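Local coordinates for probable oxidoreductase (Pseudomonas aeruginosa, PDB 4B7C), which is a probable medium-chain dehydrogenase/reductase that probably uses NADP(H) as cofactor in an oxidation-reduction reaction not yet defined, at residues His87-Leu100 with Pro110-Leu123. Numbering follows the deposited sequence.
Sequences HPGFQAGDYVNGAL and PKGFYKVDPSRAPL
Phe-113 lies with its ring sandwiched between Gly-98 CA, which makes a CH-pi contact over the middle of one face, 3.9 Å from the Phe-113 ring centroid, and Pro-110 CA, nearer the rim of the opposite face. Leu-100 CD2 reaches Phe-113 CE2 at 3.5 Å, and Phe-106 of the intervening chain also meets the ring. Pro-110 CG in turn touches two rings, making a CH-pi contact over one face of the His-87 imidazole and lying 3.5 Å from Phe-90 CE2. Lys-115 CG passes at a slant near Phe-90 CE1 (4.0 Å), and the extended lysine chain carries NZ to Asp-94 OD2 in a salt bridge of 2.9 Å.

Antiparallel pairing of strands 95-97 and 114-116 fixes the register: Asn-97 and Tyr-114 exchange two backbone bonds, with Asn-97 N to Tyr-114 O at 2.8 Å. With chi1 at 60°, CG of Tyr-114 lies between the backbone N and the carbonyl carbon, which turns the ring over the Asn-97 side chain, where Asn-97 CB makes a CH-pi contact with one face. Farther on, the Tyr-95 ring meets Pro-118 CG and Leu-123 CD1.

Strand 95-97 also pairs with strand 77-85, so the contact extends the sheet of the GroES-like N-terminal domain. Asp-94 OD2 is gripped from opposite faces of the carboxylate plane by Gln-91 N and Lys-115 NZ, which fixes the aspartate and ties the 91-94 turn to strand 114-116; the lysine's charge would probably favour the ionised carboxylate.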
loop_
_atom_site.group_PDB
_atom_site.type_symbol
_atom_site.label_atom_id
_atom_site.label_comp_id
_atom_site.label_asym_id
_atom_site.label_seq_id
_atom_site.Cartn_x
_atom_site.Cartn_y
_atom_site.Cartn_z
ATOM N N HIS B 87 37.226 -0.507 -21.343
ATOM C CA HIS B 87 35.952 0.201 -21.357
ATOM C C HIS B 87 36.247 1.678 -21.224
ATOM O O HIS B 87 36.946 2.081 -20.297
ATOM C CB HIS B 87 35.077 -0.273 -20.195
ATOM C CG HIS B 87 33.648 0.215 -20.256
ATOM N ND1 HIS B 87 33.319 1.499 -20.069
ATOM C CD2 HIS B 87 32.454 -0.463 -20.474
ATOM C CE1 HIS B 87 31.991 1.645 -20.171
ATOM N NE2 HIS B 87 31.461 0.440 -20.415
ATOM N N PRO B 88 35.721 2.502 -22.142
ATOM C CA PRO B 88 36.056 3.950 -22.167
ATOM C C PRO B 88 35.599 4.758 -20.943
ATOM O O PRO B 88 36.104 5.840 -20.701
ATOM C CB PRO B 88 35.353 4.471 -23.420
ATOM C CG PRO B 88 34.437 3.398 -23.875
ATOM C CD PRO B 88 34.745 2.120 -23.177
ATOM N N GLY B 89 34.681 4.206 -20.160
ATOM C CA GLY B 89 34.201 4.859 -18.939
ATOM C C GLY B 89 35.095 4.721 -17.718
ATOM O O GLY B 89 34.878 5.375 -16.697
ATOM N N PHE B 90 36.102 3.865 -17.816
ATOM C CA PHE B 90 36.936 3.520 -16.665
ATOM C C PHE B 90 38.406 3.426 -17.044
ATOM O O PHE B 90 38.761 2.983 -18.131
ATOM C CB PHE B 90 36.479 2.190 -16.031
ATOM C CG PHE B 90 35.056 2.212 -15.569
ATOM C CD1 PHE B 90 34.731 2.635 -14.295
ATOM C CD2 PHE B 90 34.044 1.834 -16.432
ATOM C CE1 PHE B 90 33.414 2.710 -13.881
ATOM C CE2 PHE B 90 32.728 1.890 -16.029
ATOM C CZ PHE B 90 32.411 2.324 -14.752
ATOM N N GLN B 91 39.262 3.778 -16.097
ATOM C CA GLN B 91 40.712 3.648 -16.297
ATOM C C GLN B 91 41.342 2.898 -15.122
ATOM O O GLN B 91 40.834 2.910 -13.984
ATOM C CB GLN B 91 41.411 5.007 -16.616
ATOM C CG GLN B 91 41.452 5.995 -15.477
ATOM C CD GLN B 91 42.233 7.274 -15.782
ATOM O OE1 GLN B 91 42.044 7.901 -16.818
ATOM N NE2 GLN B 91 43.090 7.681 -14.847
ATOM N N ALA B 92 42.470 2.261 -15.407
ATOM C CA ALA B 92 43.304 1.649 -14.392
ATOM C C ALA B 92 43.585 2.664 -13.272
ATOM O O ALA B 92 43.924 3.823 -13.527
ATOM C CB ALA B 92 44.598 1.153 -15.026
ATOM N N GLY B 93 43.418 2.229 -12.024
ATOM C CA GLY B 93 43.620 3.107 -10.862
ATOM C C GLY B 93 42.338 3.687 -10.293
ATOM O O GLY B 93 42.315 4.125 -9.135
ATOM N N ASP B 94 41.274 3.689 -11.097
ATOM C CA ASP B 94 39.944 4.072 -10.607
ATOM C C ASP B 94 39.503 3.110 -9.516
ATOM O O ASP B 94 39.740 1.905 -9.605
ATOM C CB ASP B 94 38.877 4.038 -11.713
ATOM C CG ASP B 94 39.006 5.183 -12.709
ATOM O OD1 ASP B 94 39.765 6.138 -12.443
ATOM O OD2 ASP B 94 38.337 5.112 -13.765
ATOM N N TYR B 95 38.843 3.652 -8.500
ATOM C CA TYR B 95 38.098 2.845 -7.553
ATOM C C TYR B 95 36.628 2.898 -7.934
ATOM O O TYR B 95 36.085 3.960 -8.235
ATOM C CB TYR B 95 38.288 3.313 -6.113
ATOM C CG TYR B 95 39.642 2.952 -5.570
ATOM C CD1 TYR B 95 40.758 3.742 -5.856
ATOM C CD2 TYR B 95 39.829 1.807 -4.800
ATOM C CE1 TYR B 95 42.019 3.418 -5.374
ATOM C CE2 TYR B 95 41.081 1.474 -4.315
ATOM C CZ TYR B 95 42.173 2.284 -4.608
ATOM O OH TYR B 95 43.419 1.960 -4.124
ATOM N N VAL B 96 35.992 1.731 -7.903
ATOM C CA VAL B 96 34.610 1.600 -8.326
ATOM C C VAL B 96 33.740 0.884 -7.293
ATOM O O VAL B 96 34.225 0.065 -6.507
ATOM C CB VAL B 96 34.485 0.849 -9.680
ATOM C CG1 VAL B 96 35.120 1.635 -10.797
ATOM C CG2 VAL B 96 35.090 -0.563 -9.614
ATOM N N ASN B 97 32.454 1.226 -7.317
ATOM C CA ASN B 97 31.393 0.520 -6.598
ATOM C C ASN B 97 30.570 -0.231 -7.623
ATOM O O ASN B 97 30.230 0.300 -8.673
ATOM C CB ASN B 97 30.495 1.504 -5.837
ATOM C CG ASN B 97 29.308 0.832 -5.151
ATOM O OD1 ASN B 97 28.447 0.238 -5.805
ATOM N ND2 ASN B 97 29.238 0.961 -3.833
ATOM N N GLY B 98 30.263 -1.482 -7.341
ATOM C CA GLY B 98 29.469 -2.301 -8.270
ATOM C C GLY B 98 29.218 -3.693 -7.738
ATOM O O GLY B 98 29.621 -4.024 -6.616
ATOM N N ALA B 99 28.524 -4.501 -8.535
ATOM C CA ALA B 99 28.253 -5.890 -8.185
ATOM C C ALA B 99 29.511 -6.681 -8.480
ATOM O O ALA B 99 29.659 -7.254 -9.554
ATOM C CB ALA B 99 27.053 -6.438 -8.987
ATOM N N LEU B 100 30.425 -6.698 -7.523
ATOM C CA LEU B 100 31.757 -7.300 -7.726
ATOM C C LEU B 100 31.798 -8.806 -7.467
ATOM O O LEU B 100 32.725 -9.496 -7.894
ATOM C CB LEU B 100 32.793 -6.608 -6.830
ATOM C CG LEU B 100 33.005 -5.107 -7.103
ATOM C CD1 LEU B 100 34.086 -4.517 -6.195
ATOM C CD2 LEU B 100 33.320 -4.846 -8.573
ATOM N N PRO B 110 31.030 -3.460 -16.720
ATOM C CA PRO B 110 30.776 -2.678 -15.501
ATOM C C PRO B 110 29.378 -2.081 -15.460
ATOM O O PRO B 110 29.195 -0.889 -15.190
ATOM C CB PRO B 110 31.835 -1.581 -15.567
ATOM C CG PRO B 110 31.984 -1.341 -17.017
ATOM C CD PRO B 110 31.805 -2.682 -17.697
ATOM N N LYS B 111 28.385 -2.941 -15.646
ATOM C CA LYS B 111 26.998 -2.512 -15.674
ATOM C C LYS B 111 26.533 -2.055 -14.287
ATOM O O LYS B 111 26.565 -2.814 -13.321
ATOM C CB LYS B 111 26.108 -3.640 -16.184
ATOM C CG LYS B 111 24.679 -3.208 -16.443
ATOM C CD LYS B 111 23.861 -4.295 -17.086
ATOM C CE LYS B 111 22.358 -4.044 -16.859
ATOM N NZ LYS B 111 21.842 -2.977 -17.765
ATOM N N GLY B 112 26.091 -0.802 -14.204
ATOM C CA GLY B 112 25.625 -0.213 -12.942
ATOM C C GLY B 112 26.766 0.217 -12.018
ATOM O O GLY B 112 26.529 0.650 -10.892
ATOM N N PHE B 113 28.001 0.113 -12.503
ATOM C CA PHE B 113 29.174 0.508 -11.719
ATOM C C PHE B 113 29.316 2.024 -11.716
ATOM O O PHE B 113 28.979 2.680 -12.693
ATOM C CB PHE B 113 30.465 -0.075 -12.296
ATOM C CG PHE B 113 30.677 -1.541 -12.025
ATOM C CD1 PHE B 113 29.624 -2.443 -12.067
ATOM C CD2 PHE B 113 31.954 -2.026 -11.771
ATOM C CE1 PHE B 113 29.839 -3.793 -11.851
ATOM C CE2 PHE B 113 32.176 -3.381 -11.546
ATOM C CZ PHE B 113 31.114 -4.264 -11.588
ATOM N N TYR B 114 29.801 2.577 -10.613
ATOM C CA TYR B 114 30.185 3.989 -10.569
ATOM C C TYR B 114 31.502 4.192 -9.829
ATOM O O TYR B 114 31.877 3.421 -8.944
ATOM C CB TYR B 114 29.077 4.868 -9.987
ATOM C CG TYR B 114 28.637 4.548 -8.583
ATOM C CD1 TYR B 114 27.637 3.608 -8.328
ATOM C CD2 TYR B 114 29.198 5.211 -7.502
ATOM C CE1 TYR B 114 27.240 3.349 -7.020
ATOM C CE2 TYR B 114 28.805 4.957 -6.201
ATOM C CZ TYR B 114 27.826 4.017 -5.967
ATOM O OH TYR B 114 27.454 3.759 -4.655
ATOM N N LYS B 115 32.225 5.221 -10.238
ATOM C CA LYS B 115 33.505 5.557 -9.623
ATOM C C LYS B 115 33.303 6.186 -8.261
ATOM O O LYS B 115 32.363 6.926 -8.081
ATOM C CB LYS B 115 34.299 6.526 -10.505
ATOM C CG LYS B 115 34.601 5.988 -11.898
ATOM C CD LYS B 115 35.595 6.864 -12.648
ATOM C CE LYS B 115 35.493 6.638 -14.160
ATOM N NZ LYS B 115 36.618 7.114 -15.006
ATOM N N VAL B 116 34.190 5.881 -7.322
ATOM C CA VAL B 116 34.191 6.497 -5.970
ATOM C C VAL B 116 35.567 7.099 -5.649
ATOM O O VAL B 116 36.582 6.624 -6.163
ATOM C CB VAL B 116 33.777 5.500 -4.849
ATOM C CG1 VAL B 116 32.311 5.070 -5.019
ATOM C CG2 VAL B 116 34.679 4.280 -4.826
ATOM N N ASP B 117 35.577 8.164 -4.841
ATOM C CA ASP B 117 36.802 8.931 -4.525
ATOM C C ASP B 117 37.326 8.579 -3.128
ATOM O O ASP B 117 36.787 9.050 -2.138
ATOM C CB ASP B 117 36.506 10.441 -4.621
ATOM C CG ASP B 117 37.769 11.321 -4.501
ATOM O OD1 ASP B 117 38.864 10.814 -4.186
ATOM O OD2 ASP B 117 37.645 12.542 -4.729
ATOM N N PRO B 118 38.385 7.767 -3.052
ATOM C CA PRO B 118 38.928 7.353 -1.763
ATOM C C PRO B 118 39.585 8.459 -0.933
ATOM O O PRO B 118 39.852 8.251 0.233
ATOM C CB PRO B 118 39.953 6.275 -2.120
ATOM C CG PRO B 118 40.116 6.311 -3.585
ATOM C CD PRO B 118 39.214 7.323 -4.189
ATOM N N SER B 119 39.817 9.625 -1.516
ATOM C CA SER B 119 40.360 10.758 -0.752
ATOM C C SER B 119 39.288 11.457 0.085
ATOM O O SER B 119 39.600 12.213 1.003
ATOM C CB SER B 119 41.012 11.773 -1.694
ATOM O OG SER B 119 40.068 12.614 -2.332
ATOM N N ARG B 120 38.024 11.224 -0.254
ATOM C CA ARG B 120 36.897 11.940 0.372
ATOM C C ARG B 120 36.231 11.184 1.510
ATOM O O ARG B 120 35.499 11.762 2.314
ATOM C CB ARG B 120 35.856 12.316 -0.693
ATOM C CG ARG B 120 36.335 13.438 -1.636
ATOM C CD ARG B 120 35.269 14.483 -1.965
ATOM N NE ARG B 120 35.341 15.015 -3.321
ATOM C CZ ARG B 120 35.721 16.260 -3.624
ATOM N NH1 ARG B 120 36.078 17.127 -2.672
ATOM N NH2 ARG B 120 35.743 16.647 -4.894
ATOM N N ALA B 121 36.491 9.892 1.583
ATOM C CA ALA B 121 35.900 9.081 2.616
ATOM C C ALA B 121 36.615 7.768 2.612
ATOM O O ALA B 121 37.131 7.369 1.585
ATOM C CB ALA B 121 34.413 8.863 2.342
ATOM N N PRO B 122 36.628 7.082 3.751
ATOM C CA PRO B 122 37.194 5.746 3.739
ATOM C C PRO B 122 36.439 4.807 2.779
ATOM O O PRO B 122 35.222 4.926 2.626
ATOM C CB PRO B 122 37.031 5.268 5.173
ATOM C CG PRO B 122 36.507 6.404 5.965
ATOM C CD PRO B 122 36.016 7.452 5.037
ATOM N N LEU B 123 37.186 3.917 2.139
ATOM C CA LEU B 123 36.653 3.026 1.111
ATOM C C LEU B 123 35.405 2.259 1.555
ATOM O O LEU B 123 34.448 2.221 0.808
ATOM C CB LEU B 123 37.710 2.040 0.623
ATOM C CG LEU B 123 38.576 2.470 -0.562
ATOM C CD1 LEU B 123 39.374 1.264 -1.053
ATOM C CD2 LEU B 123 37.687 2.967 -1.701
HETATM O O HOH W 1 38.328 6.487 -8.112
HETATM O O HOH W 2 26.879 0.243 -8.119
#